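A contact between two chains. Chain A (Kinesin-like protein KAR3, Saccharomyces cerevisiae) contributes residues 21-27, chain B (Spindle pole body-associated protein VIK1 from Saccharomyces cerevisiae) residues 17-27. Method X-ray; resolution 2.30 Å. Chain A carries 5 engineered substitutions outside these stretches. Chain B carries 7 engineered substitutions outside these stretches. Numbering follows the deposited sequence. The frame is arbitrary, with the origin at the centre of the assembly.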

# COMPACT_ATOMS: atom_id res chain seq x y z
N ALA A 21 8.15 18.64 40.66
CA ALA A 21 7.21 17.74 39.99
C ALA A 21 6.94 18.17 38.55
O ALA A 21 6.80 17.32 37.66
CB ALA A 21 5.91 17.65 40.77
N LEU A 22 6.87 19.48 38.32
CA LEU A 22 6.64 20.03 36.98
C LEU A 22 7.89 19.94 36.10
O LEU A 22 7.78 19.69 34.89
CB LEU A 22 6.14 21.47 37.06
CG LEU A 22 4.77 21.74 37.70
CD1 LEU A 22 4.54 23.24 37.83
CD2 LEU A 22 3.63 21.08 36.95
N LYS A 23 9.06 20.16 36.70
CA LYS A 23 10.34 20.05 35.99
C LYS A 23 10.62 18.62 35.53
O LYS A 23 11.17 18.40 34.45
CB LYS A 23 11.49 20.55 36.87
CG LYS A 23 11.60 22.06 36.97
CD LYS A 23 12.72 22.46 37.92
CE LYS A 23 12.90 23.97 37.96
NZ LYS A 23 13.99 24.38 38.89
N GLU A 24 10.24 17.66 36.37
CA GLU A 24 10.36 16.24 36.03
C GLU A 24 9.36 15.82 34.96
O GLU A 24 9.66 14.93 34.15
CB GLU A 24 10.21 15.37 37.28
CG GLU A 24 11.49 15.22 38.09
CD GLU A 24 12.60 14.49 37.34
OE1 GLU A 24 13.76 14.95 37.40
OE2 GLU A 24 12.31 13.47 36.68
N LYS A 25 8.19 16.45 34.95
CA LYS A 25 7.19 16.20 33.92
C LYS A 25 7.71 16.63 32.54
O LYS A 25 7.54 15.90 31.57
CB LYS A 25 5.87 16.92 34.25
CG LYS A 25 4.70 16.50 33.38
CD LYS A 25 3.46 17.32 33.69
CE LYS A 25 2.28 16.89 32.83
NZ LYS A 25 1.06 17.70 33.13
N ILE A 26 8.34 17.80 32.49
CA ILE A 26 8.96 18.32 31.27
C ILE A 26 10.03 17.36 30.75
O ILE A 26 10.04 17.02 29.56
CB ILE A 26 9.56 19.73 31.47
CG1 ILE A 26 8.45 20.74 31.76
CG2 ILE A 26 10.37 20.17 30.25
CD1 ILE A 26 8.93 22.08 32.31
N LYS A 27 10.91 16.91 31.64
CA LYS A 27 11.99 15.98 31.30
C LYS A 27 11.45 14.64 30.80
O LYS A 27 12.01 14.05 29.88
CB LYS A 27 12.92 15.77 32.49
CG LYS A 27 14.28 15.20 32.13
CD LYS A 27 15.13 14.95 33.37
CE LYS A 27 16.46 14.33 33.01
NZ LYS A 27 17.30 14.07 34.21
N LYS B 17 5.14 32.44 40.39
CA LYS B 17 5.57 32.95 39.08
C LYS B 17 6.34 31.88 38.31
O LYS B 17 6.20 31.77 37.09
CB LYS B 17 6.41 34.22 39.25
CG LYS B 17 6.61 35.01 37.96
CD LYS B 17 7.41 36.28 38.21
CE LYS B 17 7.58 37.08 36.93
NZ LYS B 17 8.37 38.32 37.15
N GLU B 18 7.16 31.11 39.03
CA GLU B 18 7.95 30.04 38.43
C GLU B 18 7.07 28.85 38.03
O GLU B 18 7.31 28.21 37.01
CB GLU B 18 9.07 29.59 39.37
CG GLU B 18 10.19 28.82 38.68
CD GLU B 18 11.24 28.30 39.64
OE1 GLU B 18 11.58 29.00 40.62
OE2 GLU B 18 11.75 27.18 39.40
N ILE B 19 6.05 28.57 38.84
CA ILE B 19 5.04 27.55 38.51
C ILE B 19 4.29 27.94 37.23
O ILE B 19 4.07 27.11 36.35
CB ILE B 19 4.06 27.30 39.68
CG1 ILE B 19 4.73 26.44 40.76
CG2 ILE B 19 2.78 26.61 39.20
CD1 ILE B 19 3.99 26.38 42.08
N ALA B 20 3.92 29.22 37.14
CA ALA B 20 3.22 29.76 35.96
C ALA B 20 4.05 29.61 34.68
O ALA B 20 3.51 29.27 33.63
CB ALA B 20 2.84 31.21 36.19
N ALA B 21 5.35 29.86 34.79
CA ALA B 21 6.28 29.74 33.67
C ALA B 21 6.50 28.29 33.24
O ALA B 21 6.63 28.01 32.04
CB ALA B 21 7.61 30.40 34.00
N LEU B 22 6.54 27.38 34.21
CA LEU B 22 6.72 25.95 33.94
C LEU B 22 5.46 25.31 33.35
O LEU B 22 5.54 24.48 32.45
CB LEU B 22 7.16 25.20 35.20
CG LEU B 22 8.58 25.41 35.73
CD1 LEU B 22 8.74 24.70 37.06
CD2 LEU B 22 9.64 24.94 34.74
N GLU B 23 4.29 25.71 33.86
CA GLU B 23 3.01 25.19 33.38
C GLU B 23 2.70 25.64 31.95
O GLU B 23 2.08 24.90 31.19
CB GLU B 23 1.87 25.56 34.33
CG GLU B 23 1.79 24.69 35.57
CD GLU B 23 0.66 25.07 36.51
OE1 GLU B 23 0.40 26.28 36.69
OE2 GLU B 23 0.03 24.16 37.08
N LYS B 24 3.14 26.85 31.61
CA LYS B 24 3.01 27.37 30.25
C LYS B 24 3.86 26.55 29.28
O LYS B 24 3.43 26.23 28.17
CB LYS B 24 3.40 28.85 30.20
CG LYS B 24 3.07 29.55 28.90
CD LYS B 24 3.49 31.02 28.93
CE LYS B 24 3.20 31.70 27.60
NZ LYS B 24 3.58 33.14 27.62
N GLU B 25 5.07 26.21 29.73
CA GLU B 25 5.99 25.37 28.97
C GLU B 25 5.41 23.96 28.77
O GLU B 25 5.57 23.36 27.70
CB GLU B 25 7.35 25.30 29.66
CG GLU B 25 8.47 24.72 28.82
CD GLU B 25 9.82 24.73 29.52
OE1 GLU B 25 10.51 23.69 29.50
OE2 GLU B 25 10.19 25.78 30.09
N ILE B 26 4.74 23.45 29.80
CA ILE B 26 4.11 22.12 29.76
C ILE B 26 2.95 22.08 28.77
O ILE B 26 2.84 21.14 27.97
CB ILE B 26 3.68 21.65 31.16
CG1 ILE B 26 4.91 21.21 31.96
CG2 ILE B 26 2.66 20.51 31.08
CD1 ILE B 26 4.67 21.01 33.44
N SER B 27 2.09 23.10 28.81
CA SER B 27 0.95 23.20 27.91
C SER B 27 1.38 23.22 26.44
O SER B 27 0.77 22.56 25.60
CB SER B 27 0.12 24.44 28.23
OG SER B 27 -1.10 24.43 27.51

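Two helical segments run side by side in the same direction, their N-to-C axes inclined by 21° and 9.9 Å apart at closest approach. The register is in step: the CA atoms of Leu A22 and Leu B22 lie 6.7 Å apart, and the CA atoms of Ile A26 and Ile B26 lie 6.3 Å apart. This spacing leaves room for side chains to pack between the helices, and no hydrogen bond crosses between the stretches; of the 478 Å² buried, counting both sides, most belongs to these four residues.

The clearest bump in a hollow is Leu A22, whose side chain sits among Ile B19, Leu B22, Glu B23 and Ile B26. The coordinates define each wall: CD1 of Leu A22 is 4.0 Å from CG2 of Ile B19 and 3.8 Å from CG of Glu B23, CD2 of Leu A22 is 3.7 Å from CD1 of Ile B26, and CB of Leu A22 is 4.1 Å from CD1 of Leu B22. The forked end of leucine, in the m,t rotamer, thus meets three walls: CD1 lies against Ile B19 and the aliphatic CG of Glu B23, and CD2 against Ile B26, while CB faces Leu B22.

One turn on, Ile A26 packs CG1 against CG1 of Ile B26 at 3.6 Å and extends CD1 to within 3.8 Å of CD2 of Leu B22. Both isoleucines adopt m,t and direct CA-to-CB toward the opposing helix, so their branched bulk fills the space between the backbones.

Longer polar side chains border this apolar seam. Lys A23 starts sideways, but its extended chain brings NZ 3.6 Å from OE2 of Glu B18, a long salt bridge; on the way, its CG passes 3.9 Å from CD1 of Leu B22. Lysine suits this edge because its aliphatic stem can lie against leucine at CG while its amino group reaches on to the carboxylate of Glu B18; the residue as a whole stays exposed.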